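Local coordinates for B-agarase (Agarivorans gilvus, PDB 5Z6P), which probably hydrolyses beta-glycosidic linkages in agarose, as a beta-agarase of glycoside hydrolase family 50, at residues 694-699 / 748-753; 299-304 / 702-707. All coordinates share one frame; numbering follows the deposited sequence.

Contact 1 (694-699 / 748-753); sequences QMFERY and VDAAKR
Phe696 lays one side of its ring obliquely against helix 745-762: CD1 rests 3.9 Å from Ala750 CB, and CE1 lies 3.8 Å from Ala751 CA, on the backbone itself. The ring packs closely against these two alanines, and Met747 and Val754 of the same helix also touch it. One residue on, Glu697 carries the polar half. Its CG is anti to the backbone N (chi1 -179°) and the chain beyond stays extended, which takes the carboxylate across to Arg753, whose own chain bends at chi3. Arg753 grips side-on, NE and NH2 both donating to the single oxygen Glu697 OE1, each at 2.7 Å and clearly bent. OE1 lies in the guanidinium plane, but both nitrogens reach it from above the same face of the carboxylate, the two planes being 39° apart. One face of the guanidinium passes above Ala750 CA, which lies toward its rim. The salt bridge roofs the apolar seam at its partly exposed margin. With axes 8.6 Å apart, crossing at -24°, the two helices follow successive parallel strands, 664-668 and 709-714, consistent with adjacent outer helices of a glycoside hydrolase (beta/alpha)8 (TIM) barrel.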
loop_
_atom_site.group_PDB
_atom_site.type_symbol
_atom_site.label_atom_id
_atom_site.label_comp_id
_atom_site.label_asym_id
_atom_site.label_seq_id
_atom_site.Cartn_x
_atom_site.Cartn_y
_atom_site.Cartn_z
ATOM N N GLN A 694 16.737 6.737 5.425
ATOM C CA GLN A 694 17.628 5.566 5.379
ATOM C C GLN A 694 16.906 4.353 4.781
ATOM O O GLN A 694 17.453 3.631 3.937
ATOM C CB GLN A 694 18.161 5.211 6.774
ATOM C CG GLN A 694 19.231 6.165 7.334
ATOM C CD GLN A 694 19.455 5.992 8.841
ATOM O OE1 GLN A 694 18.585 5.510 9.562
ATOM N NE2 GLN A 694 20.622 6.400 9.318
ATOM N N MET A 695 15.676 4.127 5.210
ATOM C CA MET A 695 14.969 2.960 4.721
ATOM C C MET A 695 14.575 3.137 3.260
ATOM O O MET A 695 14.538 2.165 2.519
ATOM C CB MET A 695 13.756 2.661 5.603
ATOM C CG MET A 695 14.179 2.228 7.007
ATOM S SD MET A 695 12.823 1.850 8.122
ATOM C CE MET A 695 12.305 0.251 7.473
ATOM N N PHE A 696 14.293 4.372 2.848
ATOM C CA PHE A 696 14.020 4.663 1.446
ATOM C C PHE A 696 15.223 4.222 0.603
ATOM O O PHE A 696 15.074 3.555 -0.424
ATOM C CB PHE A 696 13.736 6.152 1.230
ATOM C CG PHE A 696 13.551 6.541 -0.216
ATOM C CD1 PHE A 696 14.649 6.834 -1.020
ATOM C CD2 PHE A 696 12.278 6.634 -0.765
ATOM C CE1 PHE A 696 14.488 7.187 -2.344
ATOM C CE2 PHE A 696 12.099 6.990 -2.096
ATOM C CZ PHE A 696 13.211 7.261 -2.895
ATOM N N GLU A 697 16.412 4.593 1.058
ATOM C CA GLU A 697 17.620 4.280 0.319
ATOM C C GLU A 697 17.842 2.780 0.260
ATOM O O GLU A 697 18.153 2.252 -0.797
ATOM C CB GLU A 697 18.843 4.973 0.939
ATOM C CG GLU A 697 20.112 4.694 0.193
ATOM C CD GLU A 697 21.215 5.684 0.510
ATOM O OE1 GLU A 697 21.202 6.259 1.614
ATOM O OE2 GLU A 697 22.080 5.884 -0.363
ATOM N N ARG A 698 17.676 2.098 1.387
ATOM C CA ARG A 698 17.862 0.657 1.437
ATOM C C ARG A 698 16.908 -0.064 0.475
ATOM O O ARG A 698 17.306 -0.986 -0.234
ATOM C CB ARG A 698 17.667 0.132 2.856
ATOM C CG ARG A 698 18.863 0.347 3.788
ATOM C CD ARG A 698 18.615 -0.342 5.137
ATOM N NE ARG A 698 18.852 0.581 6.235
ATOM C CZ ARG A 698 18.075 0.702 7.298
ATOM N NH1 ARG A 698 16.999 -0.056 7.441
ATOM N NH2 ARG A 698 18.383 1.583 8.223
ATOM N N TYR A 699 15.652 0.368 0.455
ATOM C CA TYR A 699 14.686 -0.173 -0.494
ATOM C C TYR A 699 15.205 0.014 -1.898
ATOM O O TYR A 699 15.296 -0.941 -2.646
ATOM C CB TYR A 699 13.311 0.492 -0.349
ATOM C CG TYR A 699 12.181 -0.193 -1.141
ATOM C CD1 TYR A 699 12.076 -0.067 -2.524
ATOM C CD2 TYR A 699 11.211 -0.939 -0.486
ATOM C CE1 TYR A 699 11.012 -0.688 -3.236
ATOM C CE2 TYR A 699 10.165 -1.569 -1.190
ATOM C CZ TYR A 699 10.069 -1.440 -2.547
ATOM O OH TYR A 699 9.022 -2.064 -3.196
ATOM N N VAL A 748 14.183 13.826 0.967
ATOM C CA VAL A 748 14.840 14.547 -0.117
ATOM C C VAL A 748 16.311 14.143 -0.259
ATOM O O VAL A 748 16.799 13.895 -1.370
ATOM C CB VAL A 748 14.763 16.073 0.098
ATOM C CG1 VAL A 748 15.551 16.805 -0.970
ATOM C CG2 VAL A 748 13.318 16.538 0.107
ATOM N N ASP A 749 17.016 14.064 0.862
ATOM C CA ASP A 749 18.432 13.727 0.807
ATOM C C ASP A 749 18.630 12.281 0.330
ATOM O O ASP A 749 19.507 12.008 -0.471
ATOM C CB ASP A 749 19.112 13.912 2.163
ATOM C CG ASP A 749 19.193 15.377 2.616
ATOM O OD1 ASP A 749 18.890 16.328 1.859
ATOM O OD2 ASP A 749 19.567 15.558 3.777
ATOM N N ALA A 750 17.831 11.360 0.850
ATOM C CA ALA A 750 17.898 9.972 0.401
ATOM C C ALA A 750 17.586 9.857 -1.091
ATOM O O ALA A 750 18.301 9.191 -1.825
ATOM C CB ALA A 750 16.958 9.110 1.208
ATOM N N ALA A 751 16.523 10.520 -1.534
ATOM C CA ALA A 751 16.195 10.563 -2.954
ATOM C C ALA A 751 17.410 11.005 -3.780
ATOM O O ALA A 751 17.714 10.410 -4.811
ATOM C CB ALA A 751 15.021 11.490 -3.207
ATOM N N LYS A 752 18.110 12.039 -3.322
ATOM C CA LYS A 752 19.284 12.529 -4.049
ATOM C C LYS A 752 20.446 11.513 -4.073
ATOM O O LYS A 752 21.077 11.323 -5.105
ATOM C CB LYS A 752 19.764 13.867 -3.464
ATOM C CG LYS A 752 18.850 15.028 -3.819
ATOM C CD LYS A 752 19.414 16.348 -3.369
ATOM C CE LYS A 752 18.439 17.470 -3.655
ATOM N NZ LYS A 752 19.067 18.803 -3.479
ATOM N N ARG A 753 20.717 10.855 -2.953
ATOM C CA ARG A 753 21.734 9.807 -2.928
ATOM C C ARG A 753 21.376 8.673 -3.895
ATOM O O ARG A 753 22.200 8.272 -4.698
ATOM C CB ARG A 753 21.931 9.262 -1.508
ATOM C CG ARG A 753 22.499 10.303 -0.516
ATOM C CD ARG A 753 23.003 9.643 0.750
ATOM N NE ARG A 753 21.962 8.843 1.379
ATOM C CZ ARG A 753 21.042 9.319 2.210
ATOM N NH1 ARG A 753 21.045 10.604 2.546
ATOM N NH2 ARG A 753 20.126 8.504 2.705
#

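Contact 2 (299-304 / 702-707)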
loop_
_atom_site.group_PDB
_atom_site.type_symbol
_atom_site.label_atom_id
_atom_site.label_comp_id
_atom_site.label_asym_id
_atom_site.label_seq_id
_atom_site.Cartn_x
_atom_site.Cartn_y
_atom_site.Cartn_z
ATOM N N PRO A 299 19.813 5.026 -21.969
ATOM C CA PRO A 299 19.233 4.082 -21.013
ATOM C C PRO A 299 18.441 4.805 -19.914
ATOM O O PRO A 299 18.770 5.927 -19.540
ATOM C CB PRO A 299 20.449 3.358 -20.443
ATOM C CG PRO A 299 21.538 3.595 -21.408
ATOM C CD PRO A 299 21.275 4.911 -22.049
ATOM N N TYR A 300 17.378 4.171 -19.433
ATOM C CA TYR A 300 16.471 4.838 -18.516
ATOM C C TYR A 300 16.070 3.932 -17.356
ATOM O O TYR A 300 15.839 2.740 -17.511
ATOM C CB TYR A 300 15.244 5.346 -19.290
ATOM C CG TYR A 300 14.210 6.122 -18.484
ATOM C CD1 TYR A 300 14.321 7.496 -18.310
ATOM C CD2 TYR A 300 13.104 5.478 -17.928
ATOM C CE1 TYR A 300 13.375 8.210 -17.588
ATOM C CE2 TYR A 300 12.144 6.189 -17.207
ATOM C CZ TYR A 300 12.288 7.559 -17.043
ATOM O OH TYR A 300 11.353 8.267 -16.347
ATOM N N PHE A 301 16.028 4.528 -16.177
ATOM C CA PHE A 301 15.565 3.873 -14.983
ATOM C C PHE A 301 14.573 4.850 -14.322
ATOM O O PHE A 301 14.866 6.035 -14.166
ATOM C CB PHE A 301 16.738 3.518 -14.075
ATOM C CG PHE A 301 16.368 2.647 -12.897
ATOM C CD1 PHE A 301 16.371 1.261 -13.008
ATOM C CD2 PHE A 301 16.046 3.218 -11.666
ATOM C CE1 PHE A 301 16.048 0.458 -11.929
ATOM C CE2 PHE A 301 15.716 2.430 -10.578
ATOM C CZ PHE A 301 15.722 1.048 -10.700
ATOM N N ALA A 302 13.389 4.362 -13.971
ATOM C CA ALA A 302 12.292 5.254 -13.551
ATOM C C ALA A 302 12.196 5.435 -12.042
ATOM O O ALA A 302 11.868 4.501 -11.330
ATOM C CB ALA A 302 10.953 4.739 -14.089
ATOM N N THR A 303 12.465 6.643 -11.555
ATOM C CA THR A 303 12.257 6.935 -10.136
ATOM C C THR A 303 11.358 8.157 -10.003
ATOM O O THR A 303 11.494 9.122 -10.753
ATOM C CB THR A 303 13.592 7.176 -9.369
ATOM O OG1 THR A 303 14.330 8.236 -9.996
ATOM C CG2 THR A 303 14.444 5.899 -9.355
ATOM N N GLY A 304 10.432 8.106 -9.053
ATOM C CA GLY A 304 9.465 9.179 -8.887
ATOM C C GLY A 304 8.396 8.858 -7.868
ATOM O O GLY A 304 8.429 7.798 -7.256
ATOM N N THR A 702 18.083 -2.120 -3.470
ATOM C CA THR A 702 17.538 -3.420 -3.702
ATOM C C THR A 702 16.839 -3.549 -5.082
ATOM O O THR A 702 16.905 -4.596 -5.749
ATOM C CB THR A 702 16.620 -3.706 -2.502
ATOM O OG1 THR A 702 17.157 -4.740 -1.666
ATOM C CG2 THR A 702 15.261 -3.909 -2.889
ATOM N N VAL A 703 16.237 -2.464 -5.549
ATOM C CA VAL A 703 15.573 -2.478 -6.848
ATOM C C VAL A 703 16.599 -2.227 -7.946
ATOM O O VAL A 703 16.584 -2.894 -8.982
ATOM C CB VAL A 703 14.443 -1.436 -6.918
ATOM C CG1 VAL A 703 13.758 -1.452 -8.288
ATOM C CG2 VAL A 703 13.425 -1.675 -5.784
ATOM N N VAL A 704 17.489 -1.268 -7.715
ATOM C CA VAL A 704 18.551 -0.972 -8.663
ATOM C C VAL A 704 19.412 -2.215 -8.890
ATOM O O VAL A 704 19.867 -2.448 -10.003
ATOM C CB VAL A 704 19.429 0.206 -8.191
ATOM C CG1 VAL A 704 20.569 0.442 -9.151
ATOM C CG2 VAL A 704 18.597 1.456 -8.103
ATOM N N ASP A 705 19.588 -3.020 -7.844
ATOM C CA ASP A 705 20.416 -4.224 -7.911
ATOM C C ASP A 705 19.704 -5.395 -8.596
ATOM O O ASP A 705 20.336 -6.381 -8.949
ATOM C CB ASP A 705 20.857 -4.675 -6.517
ATOM C CG ASP A 705 22.007 -3.836 -5.945
ATOM O OD1 ASP A 705 22.602 -3.029 -6.682
ATOM O OD2 ASP A 705 22.312 -3.998 -4.753
ATOM N N ASN A 706 18.387 -5.308 -8.741
ATOM C CA ASN A 706 17.649 -6.421 -9.328
ATOM C C ASN A 706 17.552 -6.249 -10.834
ATOM O O ASN A 706 16.997 -5.268 -11.330
ATOM C CB ASN A 706 16.254 -6.566 -8.708
ATOM C CG ASN A 706 15.565 -7.841 -9.145
ATOM O OD1 ASN A 706 15.324 -8.040 -10.336
ATOM N ND2 ASN A 706 15.262 -8.717 -8.192
ATOM N N PRO A 707 18.075 -7.225 -11.574
ATOM C CA PRO A 707 18.203 -7.042 -13.020
ATOM C C PRO A 707 16.875 -7.164 -13.786
ATOM O O PRO A 707 16.885 -7.015 -14.997
ATOM C CB PRO A 707 19.178 -8.155 -13.422
ATOM C CG PRO A 707 18.943 -9.228 -12.417
ATOM C CD PRO A 707 18.574 -8.542 -11.130
#
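Phe301 has its CG anti to the backbone N (chi1 -171°), which directs the far end of the ring, CZ, toward helix 689-704; a chi2 of 88° sets only the turn of the ring plane, and with it the place of CE2. There the ring meets two consecutive valines. In Val703 the methyl anti to the backbone N, CG1, does the touching; in Val704 it is the other branch, CG2, anti to the carbonyl carbon. Opposite branches of adjacent residues thus converge on one ring end. Val703 CG1 comes at the edge, near the ring plane, 4.0 Å from Phe301 CZ. Val704 CG2 arrives obliquely and straddles the CE2-CZ bond, at 3.9 Å from Phe301 CZ and an equal 3.9 Å from Phe301 CE2. The backbones stay well apart, the nearest pair of CA atoms, Phe301 and Val704, being 8.5 Å from each other, so the Phe301 side chain spans much of the separation.

Strand 299-305 pairs with strand 709-714, to which Ala302 is bonded through its backbone, and Val703 also packs on Phe709 and Ala712 of that strand. Helix 745-762 adds Met758 against the Phe301 side chain, while Tyr759 OH is bonded to the Phe301 backbone N. Asn706 N bonds to Val703 O at 3.0 Å, and Asn706 OD1 accepts from Tyr708 N, just ahead of strand 709-714. This is strand-to-helix packing between sheet and surrounding helices, consistent with a (beta/alpha)8 barrel.

Across the two segments the chemistry is wholly apolar, one end of an aromatic ring against two methyl groups, all three residues buried. Such contacts have little directional demand, consistent with helix and strand being held here mainly by close packing and burial.

Both contacts use helix 689-704, contact 1 its middle and contact 2 its last turn, with centres about 13 Å apart. Contact 1 sets it beside another helix, 745-762; contact 2 sets it on the sheet, against strand 299-305. Helix 745-762 lies next to both places. Contact 1 is the larger, burying 256 Å² against 117 Å², and runs from a buried aromatic side to a partly exposed ionic one. Contact 2 lies entirely in the core between helix and sheet and has no charged component. The same helix thus meets a neighbouring helix through mixed chemistry and a strand through apolar groups alone.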